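Local coordinates for esterase (Capnocytophaga ochracea, PDB 4W9R), which is of unknown function but is probably an esterase of the alpha/beta-hydrolase superfamily, at residues B[8-21]-B[94-106]. Residues are numbered along the deposited sequence; the frame is centred on the assembly and turned at random.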
# COMPACT_ATOMS: atom_id res chain seq x y z
N GLU B 8 -7.56 10.89 -20.23
CA GLU B 8 -8.32 11.16 -21.45
C GLU B 8 -9.82 11.06 -21.16
O GLU B 8 -10.23 10.51 -20.15
CB GLU B 8 -7.93 10.19 -22.57
CG GLU B 8 -8.38 8.75 -22.35
CD GLU B 8 -7.93 7.83 -23.47
OE1 GLU B 8 -6.90 8.13 -24.11
OE2 GLU B 8 -8.60 6.80 -23.70
N THR B 9 -10.62 11.62 -22.06
CA THR B 9 -12.07 11.55 -21.91
C THR B 9 -12.64 10.45 -22.80
O THR B 9 -12.24 10.29 -23.95
CB THR B 9 -12.75 12.88 -22.26
OG1 THR B 9 -12.35 13.31 -23.57
CG2 THR B 9 -12.38 13.95 -21.24
N PHE B 10 -13.58 9.68 -22.25
CA PHE B 10 -14.26 8.64 -23.00
C PHE B 10 -15.71 9.04 -23.22
O PHE B 10 -16.42 9.38 -22.27
CB PHE B 10 -14.18 7.30 -22.26
CG PHE B 10 -14.84 6.16 -22.98
CD1 PHE B 10 -16.17 5.84 -22.74
CD2 PHE B 10 -14.13 5.41 -23.91
CE1 PHE B 10 -16.77 4.79 -23.40
CE2 PHE B 10 -14.73 4.36 -24.57
CZ PHE B 10 -16.06 4.05 -24.32
N SER B 11 -16.14 9.02 -24.47
CA SER B 11 -17.53 9.36 -24.78
C SER B 11 -18.40 8.12 -24.63
O SER B 11 -18.21 7.12 -25.32
CB SER B 11 -17.64 9.92 -26.20
OG SER B 11 -16.97 11.16 -26.31
N SER B 12 -19.36 8.20 -23.71
CA SER B 12 -20.19 7.05 -23.39
C SER B 12 -21.63 7.27 -23.86
O SER B 12 -22.23 8.30 -23.59
CB SER B 12 -20.17 6.78 -21.89
OG SER B 12 -21.04 5.72 -21.55
N GLY B 13 -22.16 6.29 -24.58
CA GLY B 13 -23.53 6.35 -25.05
C GLY B 13 -24.50 6.10 -23.92
O GLY B 13 -25.55 6.74 -23.84
N ARG B 14 -24.14 5.17 -23.04
CA ARG B 14 -25.00 4.82 -21.91
C ARG B 14 -25.02 5.90 -20.84
O ARG B 14 -26.06 6.20 -20.27
CB ARG B 14 -24.54 3.49 -21.31
CG ARG B 14 -24.95 2.27 -22.12
CD ARG B 14 -24.29 1.01 -21.58
NE ARG B 14 -24.87 -0.20 -22.15
CZ ARG B 14 -24.50 -0.74 -23.30
NH1 ARG B 14 -25.08 -1.85 -23.74
NH2 ARG B 14 -23.54 -0.16 -24.03
N LEU B 15 -23.86 6.49 -20.57
CA LEU B 15 -23.76 7.56 -19.58
C LEU B 15 -24.20 8.90 -20.15
O LEU B 15 -24.52 9.83 -19.40
CB LEU B 15 -22.33 7.66 -19.04
CG LEU B 15 -21.88 6.51 -18.15
CD1 LEU B 15 -20.44 6.72 -17.69
CD2 LEU B 15 -22.81 6.38 -16.96
N ASN B 16 -24.20 9.00 -21.48
CA ASN B 16 -24.56 10.24 -22.17
C ASN B 16 -23.72 11.43 -21.73
O ASN B 16 -24.22 12.55 -21.62
CB ASN B 16 -26.04 10.55 -21.98
CG ASN B 16 -26.79 10.61 -23.29
OD1 ASN B 16 -26.24 10.99 -24.32
ND2 ASN B 16 -28.07 10.24 -23.26
N ARG B 17 -22.44 11.18 -21.47
CA ARG B 17 -21.51 12.23 -21.05
C ARG B 17 -20.08 11.84 -21.37
O ARG B 17 -19.79 10.67 -21.63
CB ARG B 17 -21.66 12.52 -19.55
CG ARG B 17 -21.17 11.40 -18.65
CD ARG B 17 -21.04 11.88 -17.21
NE ARG B 17 -20.54 10.83 -16.33
CZ ARG B 17 -21.30 10.11 -15.51
NH1 ARG B 17 -22.61 10.32 -15.46
NH2 ARG B 17 -20.76 9.17 -14.75
N LYS B 18 -19.18 12.82 -21.35
CA LYS B 18 -17.76 12.53 -21.49
C LYS B 18 -17.20 12.17 -20.12
O LYS B 18 -17.21 12.98 -19.20
CB LYS B 18 -17.01 13.72 -22.08
CG LYS B 18 -17.40 14.08 -23.50
CD LYS B 18 -16.72 15.37 -23.94
CE LYS B 18 -17.00 15.69 -25.40
NZ LYS B 18 -16.39 14.68 -26.31
N GLN B 19 -16.69 10.94 -20.00
CA GLN B 19 -16.23 10.44 -18.71
C GLN B 19 -14.71 10.47 -18.62
O GLN B 19 -14.02 9.89 -19.46
CB GLN B 19 -16.74 9.02 -18.48
CG GLN B 19 -16.23 8.38 -17.20
CD GLN B 19 -16.64 9.14 -15.96
OE1 GLN B 19 -17.81 9.50 -15.80
NE2 GLN B 19 -15.69 9.40 -15.08
N LYS B 20 -14.19 11.14 -17.60
CA LYS B 20 -12.75 11.18 -17.39
C LYS B 20 -12.24 9.82 -16.95
O LYS B 20 -12.72 9.23 -15.99
CB LYS B 20 -12.38 12.24 -16.36
CG LYS B 20 -10.88 12.33 -16.09
CD LYS B 20 -10.56 13.35 -15.00
CE LYS B 20 -9.06 13.36 -14.69
NZ LYS B 20 -8.72 14.33 -13.61
N ILE B 21 -11.26 9.31 -17.69
CA ILE B 21 -10.59 8.06 -17.36
C ILE B 21 -9.09 8.27 -17.47
O ILE B 21 -8.63 9.29 -17.98
CB ILE B 21 -11.00 6.89 -18.28
CG1 ILE B 21 -10.56 7.16 -19.72
CG2 ILE B 21 -12.50 6.65 -18.20
CD1 ILE B 21 -10.84 6.02 -20.67
N ARG B 94 -26.72 2.05 -15.86
CA ARG B 94 -26.02 2.64 -16.99
C ARG B 94 -24.51 2.63 -16.76
O ARG B 94 -23.74 2.29 -17.66
CB ARG B 94 -26.52 4.07 -17.25
CG ARG B 94 -27.95 4.14 -17.76
CD ARG B 94 -28.45 5.57 -17.86
NE ARG B 94 -29.77 5.73 -17.26
CZ ARG B 94 -30.14 6.77 -16.52
NH1 ARG B 94 -29.29 7.77 -16.30
NH2 ARG B 94 -31.36 6.82 -16.01
N PHE B 95 -24.09 3.00 -15.55
CA PHE B 95 -22.68 2.98 -15.21
C PHE B 95 -22.15 1.56 -15.19
O PHE B 95 -21.05 1.28 -15.68
CB PHE B 95 -22.44 3.65 -13.85
CG PHE B 95 -20.99 3.70 -13.45
CD1 PHE B 95 -20.17 4.71 -13.91
CD2 PHE B 95 -20.46 2.73 -12.61
CE1 PHE B 95 -18.84 4.75 -13.54
CE2 PHE B 95 -19.13 2.77 -12.24
CZ PHE B 95 -18.32 3.79 -12.70
N PHE B 96 -22.94 0.65 -14.62
CA PHE B 96 -22.59 -0.76 -14.54
C PHE B 96 -22.26 -1.34 -15.92
O PHE B 96 -21.24 -2.01 -16.09
CB PHE B 96 -23.73 -1.54 -13.89
CG PHE B 96 -23.44 -3.00 -13.69
CD1 PHE B 96 -22.61 -3.41 -12.66
CD2 PHE B 96 -24.00 -3.96 -14.51
CE1 PHE B 96 -22.34 -4.75 -12.47
CE2 PHE B 96 -23.74 -5.30 -14.32
CZ PHE B 96 -22.90 -5.70 -13.30
N GLU B 97 -23.13 -1.06 -16.89
CA GLU B 97 -22.94 -1.57 -18.25
C GLU B 97 -21.91 -0.76 -19.03
O GLU B 97 -21.29 -1.28 -19.96
CB GLU B 97 -24.28 -1.59 -19.00
CG GLU B 97 -25.32 -2.51 -18.38
CD GLU B 97 -26.57 -2.62 -19.23
OE1 GLU B 97 -26.49 -2.37 -20.45
OE2 GLU B 97 -27.64 -2.96 -18.68
N PHE B 98 -21.73 0.50 -18.66
CA PHE B 98 -20.71 1.34 -19.28
C PHE B 98 -19.33 0.71 -19.14
O PHE B 98 -18.53 0.73 -20.08
CB PHE B 98 -20.72 2.74 -18.66
CG PHE B 98 -19.37 3.41 -18.65
CD1 PHE B 98 -18.82 3.91 -19.82
CD2 PHE B 98 -18.66 3.55 -17.46
CE1 PHE B 98 -17.58 4.52 -19.81
CE2 PHE B 98 -17.42 4.17 -17.45
CZ PHE B 98 -16.88 4.66 -18.62
N VAL B 99 -19.05 0.16 -17.96
CA VAL B 99 -17.78 -0.51 -17.72
C VAL B 99 -17.66 -1.77 -18.56
O VAL B 99 -16.66 -1.98 -19.25
CB VAL B 99 -17.61 -0.87 -16.23
CG1 VAL B 99 -16.28 -1.58 -16.00
CG2 VAL B 99 -17.70 0.38 -15.36
N SER B 100 -18.69 -2.61 -18.50
CA SER B 100 -18.70 -3.89 -19.21
C SER B 100 -18.74 -3.75 -20.73
O SER B 100 -17.89 -4.31 -21.43
CB SER B 100 -19.91 -4.73 -18.77
OG SER B 100 -19.75 -5.20 -17.45
N ALA B 101 -19.74 -3.03 -21.23
CA ALA B 101 -20.03 -3.03 -22.66
C ALA B 101 -19.29 -1.95 -23.46
O ALA B 101 -19.28 -1.99 -24.69
CB ALA B 101 -21.53 -2.88 -22.87
N GLU B 102 -18.67 -1.00 -22.78
CA GLU B 102 -18.05 0.12 -23.47
C GLU B 102 -16.57 0.28 -23.14
O GLU B 102 -15.71 0.13 -24.02
CB GLU B 102 -18.78 1.43 -23.14
CG GLU B 102 -20.25 1.42 -23.53
CD GLU B 102 -20.93 2.75 -23.24
OE1 GLU B 102 -20.26 3.66 -22.72
OE2 GLU B 102 -22.14 2.88 -23.55
N LEU B 103 -16.27 0.58 -21.88
CA LEU B 103 -14.90 0.86 -21.45
C LEU B 103 -13.94 -0.30 -21.71
O LEU B 103 -12.92 -0.12 -22.37
CB LEU B 103 -14.88 1.21 -19.96
CG LEU B 103 -13.51 1.60 -19.40
CD1 LEU B 103 -12.95 2.80 -20.15
CD2 LEU B 103 -13.60 1.88 -17.92
N VAL B 104 -14.28 -1.48 -21.20
CA VAL B 104 -13.42 -2.65 -21.36
C VAL B 104 -13.21 -3.06 -22.83
O VAL B 104 -12.07 -3.30 -23.23
CB VAL B 104 -13.97 -3.86 -20.55
CG1 VAL B 104 -13.22 -5.13 -20.91
CG2 VAL B 104 -13.87 -3.58 -19.06
N PRO B 105 -14.28 -3.14 -23.64
CA PRO B 105 -14.02 -3.46 -25.05
C PRO B 105 -13.18 -2.40 -25.76
O PRO B 105 -12.42 -2.73 -26.67
CB PRO B 105 -15.43 -3.53 -25.66
CG PRO B 105 -16.32 -3.84 -24.51
CD PRO B 105 -15.73 -3.09 -23.36
N TYR B 106 -13.32 -1.15 -25.34
CA TYR B 106 -12.51 -0.06 -25.90
C TYR B 106 -11.03 -0.29 -25.63
O TYR B 106 -10.20 -0.11 -26.51
CB TYR B 106 -12.95 1.28 -25.32
CG TYR B 106 -11.98 2.41 -25.57
CD1 TYR B 106 -11.88 3.02 -26.82
CD2 TYR B 106 -11.16 2.88 -24.55
CE1 TYR B 106 -10.99 4.05 -27.04
CE2 TYR B 106 -10.27 3.92 -24.77
CZ TYR B 106 -10.19 4.50 -26.01
OH TYR B 106 -9.30 5.53 -26.23
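Arg14 reaches across helix 91-110 between Glu97 and Glu102. CB and CG run beside Glu102 OE2. CD passes on to Glu97 CB, and NE donates to Glu97 OE1 (3.2 Å) on the anti side, 27° out of the carboxylate plane; the guanidinium and carboxylate planes are 54° apart. CZ carries the guanidinium over the Ala101 methyl, which sits against one face, while NH2 turns back to Glu102 OE2 in a weak, long hydrogen bond (3.4 Å) that is part of a salt bridge. With CG anti to the carbonyl carbon (chi1 -77°) and the chain extended to NE, the group spans both glutamates; an alanine here would probably leave Glu97 without its cationic mate and remove the weak NH2 bond to Glu102. The backbone N-H of Arg14 reaches the syn lone pair of Glu102 OE2, N to OE2 3.1 Å. The turn joins strands 5-12 and 17-24, the antiparallel hairpin at one border of the mixed sheet, consistent with an alpha/beta-hydrolase fold, and the helix packs across it. Within the turn Ser12 OG accepts from Leu15 N, an ST motif, and also meets Glu102 OE1 in a hydrogen bond whose very short length is doubtful at this resolution. Leu15 CD1 makes a CH-pi contact over the Phe98 face, 3.7 Å from the centroid. Farther along, the Phe10 edge meets the Tyr106 face, T-shaped, and Tyr106 OH donates to Glu8 OE2 at 2.9 Å.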